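DUF1116 domain-containing protein (Enterococcus faecalis, PDB 3CLQ) is of unknown function but belongs to the AllG family, and so may act as a subunit of an oxamate carbamoyltransferase. Local coordinates at residues W279-P283 with P405-E411; T255-M260 with G368-L372; L47-P51 with M304-A308. All coordinates share one frame; numbering follows the deposited sequence.

Contact 1 (W279-P283 with P405-E411); sequences WFTGP and PANVFNE
Val-408 presses its CG2 methyl against the backbone of strand 280-283, lying 3.1 Å from Phe-280 O and close to the backbone N atoms of Thr-281 and Gly-282. Its chi1 of 120° falls midway between staggered positions, so the exact placing of this methyl is doubtful, although the residue is buried against the strand either way. On one side the Phe-280 ring and the Glu-411 side chain slide past each other in opposite directions, with Phe-280 CD1 3.8 Å from Glu-411 CB. On the other, Gly-282 has no side chain, and Pro-405 CG comes within 3.9 Å of Gly-282 CA; the same ring carbon lies 3.5 Å from Pro-283 O. At the more open margin, where Pro-283 is exposed and Thr-281, Asn-407 and Glu-411 partly so, polar bonds and a water replace close apolar packing. With CG set between its backbone N and carbonyl carbon (chi1 74°), Asn-407 turns its amide back to the strand, and ND2 donates to Thr-281 O at 3.2 Å. Thr-281 O lies close to the amide plane, but the donor stands 36° out of the carbonyl plane. The water accepts from Thr-281 N at 3.0 Å and donates to Glu-411 OE2 at 2.7 Å. Asn-407 ND2 also makes a weak bond to Glu-411 OE1. Strand 280-283 is outermost in its antiparallel sheet, and its neighbour 266-271 supplies Ile-269 to Val-408 and Phe-267 to Pro-405. Phe-409 faces away from strand 280-283 and packs on helix 371-377, placing the start of helix 407-419 between that helix and the sheet.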
loop_
_atom_site.group_PDB
_atom_site.type_symbol
_atom_site.label_atom_id
_atom_site.label_comp_id
_atom_site.label_asym_id
_atom_site.label_seq_id
_atom_site.Cartn_x
_atom_site.Cartn_y
_atom_site.Cartn_z
ATOM N N TRP B 279 19.861 27.400 16.631
ATOM C CA TRP B 279 18.408 27.202 16.582
ATOM C C TRP B 279 17.687 28.532 16.460
ATOM O O TRP B 279 18.079 29.494 17.083
ATOM C CB TRP B 279 17.918 26.542 17.875
ATOM C CG TRP B 279 18.297 25.136 18.030
ATOM C CD1 TRP B 279 19.340 24.649 18.744
ATOM C CD2 TRP B 279 17.638 24.000 17.450
ATOM N NE1 TRP B 279 19.380 23.279 18.653
ATOM C CE2 TRP B 279 18.344 22.856 17.861
ATOM C CE3 TRP B 279 16.520 23.841 16.622
ATOM C CZ2 TRP B 279 17.967 21.561 17.468
ATOM C CZ3 TRP B 279 16.151 22.568 16.244
ATOM C CH2 TRP B 279 16.873 21.443 16.664
ATOM N N PHE B 280 16.621 28.573 15.676
ATOM C CA PHE B 280 15.753 29.730 15.633
ATOM C C PHE B 280 14.403 29.283 16.124
ATOM O O PHE B 280 13.859 28.298 15.631
ATOM C CB PHE B 280 15.673 30.270 14.215
ATOM C CG PHE B 280 16.980 30.795 13.723
ATOM C CD1 PHE B 280 17.369 32.085 14.018
ATOM C CD2 PHE B 280 17.843 29.983 13.005
ATOM C CE1 PHE B 280 18.596 32.566 13.584
ATOM C CE2 PHE B 280 19.073 30.460 12.570
ATOM C CZ PHE B 280 19.449 31.754 12.859
ATOM N N THR B 281 13.865 30.013 17.091
ATOM C CA THR B 281 12.791 29.521 17.941
ATOM C C THR B 281 11.622 30.484 18.019
ATOM O O THR B 281 11.791 31.715 18.114
ATOM C CB THR B 281 13.304 29.283 19.383
ATOM O OG1 THR B 281 14.002 30.456 19.869
ATOM C CG2 THR B 281 14.228 28.075 19.410
ATOM N N GLY B 282 10.419 29.933 17.984
ATOM C CA GLY B 282 9.246 30.751 18.221
ATOM C C GLY B 282 8.274 29.942 19.034
ATOM O O GLY B 282 8.573 28.821 19.424
ATOM N N PRO B 283 7.092 30.497 19.278
ATOM C CA PRO B 283 6.026 29.825 19.995
ATOM C C PRO B 283 5.433 28.707 19.153
ATOM O O PRO B 283 5.109 28.913 17.979
ATOM C CB PRO B 283 4.982 30.935 20.167
ATOM C CG PRO B 283 5.740 32.227 19.938
ATOM C CD PRO B 283 6.694 31.846 18.859
ATOM N N PRO B 405 5.688 29.377 13.295
ATOM C CA PRO B 405 5.380 30.792 13.522
ATOM C C PRO B 405 6.216 31.722 12.637
ATOM O O PRO B 405 7.375 31.443 12.364
ATOM C CB PRO B 405 5.754 30.988 14.991
ATOM C CG PRO B 405 6.876 30.038 15.210
ATOM C CD PRO B 405 6.635 28.854 14.294
ATOM N N ALA B 406 5.639 32.834 12.209
ATOM C CA ALA B 406 6.306 33.709 11.249
ATOM C C ALA B 406 7.713 34.144 11.651
ATOM O O ALA B 406 8.612 34.165 10.809
ATOM C CB ALA B 406 5.440 34.927 10.959
ATOM N N ASN B 407 7.893 34.477 12.930
ATOM C CA ASN B 407 9.122 35.142 13.419
ATOM C C ASN B 407 10.380 34.330 13.137
ATOM O O ASN B 407 11.444 34.862 12.816
ATOM C CB ASN B 407 9.050 35.437 14.941
ATOM C CG ASN B 407 9.225 34.170 15.790
ATOM O OD1 ASN B 407 8.338 33.307 15.823
ATOM N ND2 ASN B 407 10.385 34.036 16.438
ATOM N N VAL B 408 10.252 33.029 13.285
ATOM C CA VAL B 408 11.405 32.166 13.194
ATOM C C VAL B 408 12.172 32.359 11.870
ATOM O O VAL B 408 13.401 32.292 11.847
ATOM C CB VAL B 408 10.982 30.716 13.476
ATOM C CG1 VAL B 408 11.268 29.809 12.291
ATOM C CG2 VAL B 408 11.608 30.247 14.770
ATOM N N PHE B 409 11.439 32.652 10.795
ATOM C CA PHE B 409 12.030 32.921 9.481
ATOM C C PHE B 409 12.695 34.305 9.372
ATOM O O PHE B 409 13.783 34.438 8.809
ATOM C CB PHE B 409 10.973 32.732 8.397
ATOM C CG PHE B 409 10.463 31.317 8.311
ATOM C CD1 PHE B 409 11.044 30.401 7.442
ATOM C CD2 PHE B 409 9.425 30.886 9.124
ATOM C CE1 PHE B 409 10.584 29.101 7.375
ATOM C CE2 PHE B 409 8.957 29.582 9.053
ATOM C CZ PHE B 409 9.536 28.692 8.181
ATOM N N ASN B 410 12.040 35.331 9.905
ATOM C CA ASN B 410 12.644 36.659 10.001
ATOM C C ASN B 410 14.029 36.624 10.632
ATOM O O ASN B 410 14.962 37.239 10.125
ATOM C CB ASN B 410 11.762 37.590 10.820
ATOM C CG ASN B 410 10.555 38.063 10.061
ATOM O OD1 ASN B 410 10.419 39.249 9.801
ATOM N ND2 ASN B 410 9.668 37.142 9.689
ATOM N N GLU B 411 14.162 35.917 11.748
ATOM C CA GLU B 411 15.428 35.887 12.448
ATOM C C GLU B 411 16.448 35.183 11.564
ATOM O O GLU B 411 17.560 35.671 11.348
ATOM C CB GLU B 411 15.262 35.198 13.798
ATOM C CG GLU B 411 14.031 35.686 14.553
ATOM C CD GLU B 411 13.925 35.149 15.976
ATOM O OE1 GLU B 411 13.238 35.802 16.796
ATOM O OE2 GLU B 411 14.520 34.088 16.286
HETATM O O HOH W 1 14.912 32.472 18.393
#

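Contact 2 (T255-M260 with G368-L372); sequences TIVTTM and GIDVL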
loop_
_atom_site.group_PDB
_atom_site.type_symbol
_atom_site.label_atom_id
_atom_site.label_comp_id
_atom_site.label_asym_id
_atom_site.label_seq_id
_atom_site.Cartn_x
_atom_site.Cartn_y
_atom_site.Cartn_z
ATOM N N THR B 255 20.146 29.066 2.225
ATOM C CA THR B 255 18.994 29.471 3.028
ATOM C C THR B 255 17.953 28.366 3.100
ATOM O O THR B 255 16.762 28.642 3.279
ATOM C CB THR B 255 18.333 30.741 2.463
ATOM O OG1 THR B 255 17.755 30.485 1.170
ATOM C CG2 THR B 255 19.374 31.879 2.346
ATOM N N ILE B 256 18.390 27.120 2.949
ATOM C CA ILE B 256 17.462 26.009 3.041
ATOM C C ILE B 256 17.254 25.552 4.477
ATOM O O ILE B 256 18.217 25.376 5.235
ATOM C CB ILE B 256 17.905 24.826 2.158
ATOM C CG1 ILE B 256 18.045 25.302 0.711
ATOM C CG2 ILE B 256 16.917 23.669 2.255
ATOM C CD1 ILE B 256 17.944 24.208 -0.314
ATOM N N VAL B 257 15.988 25.371 4.844
ATOM C CA VAL B 257 15.625 24.859 6.166
ATOM C C VAL B 257 16.010 23.400 6.293
ATOM O O VAL B 257 15.588 22.597 5.500
ATOM C CB VAL B 257 14.113 24.965 6.400
ATOM C CG1 VAL B 257 13.744 24.372 7.734
ATOM C CG2 VAL B 257 13.678 26.410 6.370
ATOM N N THR B 258 16.806 23.028 7.282
ATOM C CA THR B 258 17.167 21.611 7.378
ATOM C C THR B 258 16.590 20.868 8.582
ATOM O O THR B 258 16.920 19.696 8.797
ATOM C CB THR B 258 18.653 21.448 7.376
ATOM O OG1 THR B 258 19.199 22.173 8.482
ATOM C CG2 THR B 258 19.209 22.014 6.097
ATOM N N THR B 259 15.731 21.543 9.342
ATOM C CA THR B 259 15.061 20.989 10.514
ATOM C C THR B 259 13.786 21.811 10.813
ATOM O O THR B 259 13.818 23.055 10.860
ATOM C CB THR B 259 15.961 21.108 11.793
ATOM O OG1 THR B 259 17.129 20.284 11.682
ATOM C CG2 THR B 259 15.182 20.726 13.056
HETATM N N MSE B 260 12.670 21.141 11.036
HETATM C CA MSE B 260 11.544 21.800 11.660
HETATM C C MSE B 260 11.136 20.868 12.768
HETATM O O MSE B 260 10.957 19.671 12.533
HETATM C CB MSE B 260 10.390 22.049 10.689
HETATM C CG MSE B 260 10.658 23.161 9.697
HETATM SE SE MSE B 260 9.096 23.698 8.604
HETATM C CE MSE B 260 8.638 21.869 8.040
ATOM N N GLY B 368 13.231 21.551 -0.273
ATOM C CA GLY B 368 14.145 22.625 0.041
ATOM C C GLY B 368 13.404 23.907 0.320
ATOM O O GLY B 368 13.451 24.847 -0.478
ATOM N N ILE B 369 12.704 23.912 1.453
ATOM C CA ILE B 369 12.061 25.100 1.995
ATOM C C ILE B 369 13.091 26.177 2.168
ATOM O O ILE B 369 14.041 26.011 2.937
ATOM C CB ILE B 369 11.456 24.849 3.388
ATOM C CG1 ILE B 369 10.299 23.848 3.276
ATOM C CG2 ILE B 369 10.957 26.140 3.945
ATOM C CD1 ILE B 369 10.060 23.015 4.507
ATOM N N ASP B 370 12.889 27.277 1.459
ATOM C CA ASP B 370 13.859 28.325 1.369
ATOM C C ASP B 370 13.377 29.528 2.175
ATOM O O ASP B 370 12.366 30.167 1.843
ATOM C CB ASP B 370 14.054 28.685 -0.098
ATOM C CG ASP B 370 14.894 29.927 -0.293
ATOM O OD1 ASP B 370 15.412 30.106 -1.414
ATOM O OD2 ASP B 370 15.048 30.735 0.662
ATOM N N VAL B 371 14.122 29.829 3.236
ATOM C CA VAL B 371 13.837 30.942 4.114
ATOM C C VAL B 371 13.420 32.204 3.363
ATOM O O VAL B 371 12.441 32.854 3.711
ATOM C CB VAL B 371 15.066 31.262 4.968
ATOM C CG1 VAL B 371 15.072 32.736 5.332
ATOM C CG2 VAL B 371 15.075 30.411 6.210
ATOM N N LEU B 372 14.174 32.537 2.329
ATOM C CA LEU B 372 13.985 33.776 1.588
ATOM C C LEU B 372 12.618 33.808 0.899
ATOM O O LEU B 372 11.932 34.822 0.889
ATOM C CB LEU B 372 15.099 33.881 0.545
ATOM C CG LEU B 372 15.651 35.208 0.029
ATOM C CD1 LEU B 372 16.308 36.011 1.131
ATOM C CD2 LEU B 372 16.663 34.917 -1.066
#
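A single antiparallel beta bridge joins Ile-256 to Asp-370 in the buried interior, where the approach to strand 257-263 meets the turn from strand 363-369 into helix 371-377. The two form a non-hydrogen-bonded pair, with CA of Ile-256 and CA of Asp-370 4.6 Å apart, and the bonds fall on their neighbours. Val-257 N donates to Ile-369 O at 2.8 Å, almost straight at 176°, and Val-371 N donates to Thr-255 O at 2.9 Å. Both donors approach nearly along the C=O axis. Apolar groups fill the adjoining space: Val-257 CG2 meets Ile-369 CG2 at 3.7 Å, the two side chains crossing at a slant. Further along, Met-260, present as selenomethionine, bends at chi3 and meets Ile-369 tip to tip, CE to CD1 at 4.0 Å. Gly-368 has no side chain, and Ile-256 CG2 rests 3.7 Å from its CA. Helix 6-23 covers Thr-255 and Ile-256 through Ile-10, Asn-14 and Val-18, while helix 407-419 reaches Val-371 through Ala-412. The remaining polar link is made by Asp-370, the N-cap of helix 371-377. Its CG is anti to the backbone N (chi1 171°), which allows OD2 to accept from Leu-372 N. Thr-255 OG1 donates to the same oxygen at 2.8 Å, from above the carboxylate plane and from the face opposite to Leu-372 N. One oxygen thus both caps the helix and ties it to Thr-255, and with two such donors plus the helix N-terminus the carboxylate is probably stabilised in its charged form.

Contact 3 (L47-P51 with M304-A308); sequences LHAGP and MGDSA
With CG beside its own backbone N and anti to its carbonyl carbon (chi1 -75°), Asp-306 carries its carboxylate across to the turn at Ala-49 and Gly-50. There OD2 receives Gly-50 N at 2.9 Å, in a nearly straight bond of 176°. The N-H arrives on the syn side of the oxygen, 30° out of the carboxylate plane. The same carboxylate sits against Ala-49, whose CB is 3.7 Å from Asp-306 OD1 and equally far from OD2. This methyl carbon, Ala-49 CB, also lies 3.8 Å from Gly-305 CA of strand 304-305. The turn is also held from within, since His-48 ND1 donates to Ala-49 O at 2.7 Å, with that oxygen close to the imidazole plane. Neither carboxylate oxygen is left to the apolar methyl alone: OD1 accepts from Gly-103 N, so Asp-306 links the 47-51 turn to a second loop. Cys-261 of strand 257-263 packs on both Asp-306 and Pro-51. A buried carboxylate with each oxygen met by a backbone N-H, one from Gly-50 and one from Gly-103, is consistent with an ionised aspartate.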
loop_
_atom_site.group_PDB
_atom_site.type_symbol
_atom_site.label_atom_id
_atom_site.label_comp_id
_atom_site.label_asym_id
_atom_site.label_seq_id
_atom_site.Cartn_x
_atom_site.Cartn_y
_atom_site.Cartn_z
ATOM N N LEU B 47 17.011 12.131 25.708
ATOM C CA LEU B 47 16.680 12.950 24.554
ATOM C C LEU B 47 15.190 13.143 24.433
ATOM O O LEU B 47 14.409 12.270 24.802
ATOM C CB LEU B 47 17.189 12.293 23.267
ATOM C CG LEU B 47 18.562 11.639 23.400
ATOM C CD1 LEU B 47 19.129 11.248 22.058
ATOM C CD2 LEU B 47 19.519 12.581 24.133
ATOM N N HIS B 48 14.814 14.283 23.867
ATOM C CA HIS B 48 13.423 14.670 23.693
ATOM C C HIS B 48 13.260 15.270 22.290
ATOM O O HIS B 48 14.252 15.567 21.627
ATOM C CB HIS B 48 13.083 15.735 24.745
ATOM C CG HIS B 48 13.992 16.923 24.704
ATOM N ND1 HIS B 48 13.760 18.010 23.890
ATOM C CD2 HIS B 48 15.143 17.193 25.367
ATOM C CE1 HIS B 48 14.725 18.901 24.054
ATOM N NE2 HIS B 48 15.578 18.431 24.946
ATOM N N ALA B 49 12.021 15.491 21.856
ATOM C CA ALA B 49 11.770 16.190 20.596
ATOM C C ALA B 49 11.930 17.724 20.703
ATOM O O ALA B 49 12.000 18.267 21.804
ATOM C CB ALA B 49 10.388 15.838 20.061
ATOM N N GLY B 50 11.977 18.406 19.547
ATOM C CA GLY B 50 11.994 19.876 19.489
ATOM C C GLY B 50 13.333 20.490 19.858
ATOM O O GLY B 50 14.300 19.770 20.057
ATOM N N PRO B 51 13.401 21.827 19.943
ATOM C CA PRO B 51 14.628 22.567 20.245
ATOM C C PRO B 51 14.960 22.586 21.738
ATOM O O PRO B 51 14.111 22.243 22.555
ATOM C CB PRO B 51 14.288 23.974 19.773
ATOM C CG PRO B 51 12.853 24.080 20.080
ATOM C CD PRO B 51 12.274 22.735 19.713
HETATM N N MSE B 304 3.760 19.430 18.879
HETATM C CA MSE B 304 4.885 18.749 19.522
HETATM C C MSE B 304 5.389 17.528 18.736
HETATM O O MSE B 304 4.599 16.684 18.329
HETATM C CB MSE B 304 4.489 18.328 20.940
HETATM C CG MSE B 304 5.626 17.747 21.785
HETATM SE SE MSE B 304 4.997 16.934 23.472
HETATM C CE MSE B 304 3.656 15.732 22.688
ATOM N N GLY B 305 6.701 17.438 18.537
ATOM C CA GLY B 305 7.319 16.254 17.945
ATOM C C GLY B 305 8.367 16.568 16.892
ATOM O O GLY B 305 8.479 17.701 16.449
ATOM N N ASP B 306 9.143 15.577 16.476
ATOM C CA ASP B 306 10.115 15.836 15.432
ATOM C C ASP B 306 9.578 15.468 14.043
ATOM O O ASP B 306 10.260 15.635 13.029
ATOM C CB ASP B 306 11.428 15.126 15.731
ATOM C CG ASP B 306 12.220 15.804 16.829
ATOM O OD1 ASP B 306 12.967 15.083 17.522
ATOM O OD2 ASP B 306 12.096 17.044 17.021
ATOM N N SER B 307 8.330 15.010 14.008
ATOM C CA SER B 307 7.746 14.442 12.801
ATOM C C SER B 307 7.675 15.425 11.659
ATOM O O SER B 307 7.368 15.037 10.547
ATOM C CB SER B 307 6.341 13.914 13.094
ATOM O OG SER B 307 5.623 14.849 13.885
ATOM N N ALA B 308 7.934 16.693 11.933
ATOM C CA ALA B 308 7.802 17.730 10.929
ATOM C C ALA B 308 9.018 17.743 10.020
ATOM O O ALA B 308 9.112 18.560 9.115
ATOM C CB ALA B 308 7.629 19.085 11.599
#

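How the contacts relate
All three contacts reach one antiparallel sheet, in the order 280-283, 266-271, 257-263, 304-305: contacts 1 and 3 use its outermost strands and contact 2 an inner one. Their centres lie about 12 Å apart for contacts 1 and 2, about 16 Å for 1 and 3, and about 17 Å for 2 and 3. Direct packing joins each pair. Trp-279 touches both other contacts, CZ3 at 3.8 Å from Thr-259 CG2 and CE3 at 3.9 Å from Pro-51 CB. Phe-409 CE1 lies 4.2 Å from Val-257 CG2, and Met-260 O 3.5 Å from Ala-308 CB. The centre of contact 3 lies about 7 Å from the centre of the chain, nearer than the other two.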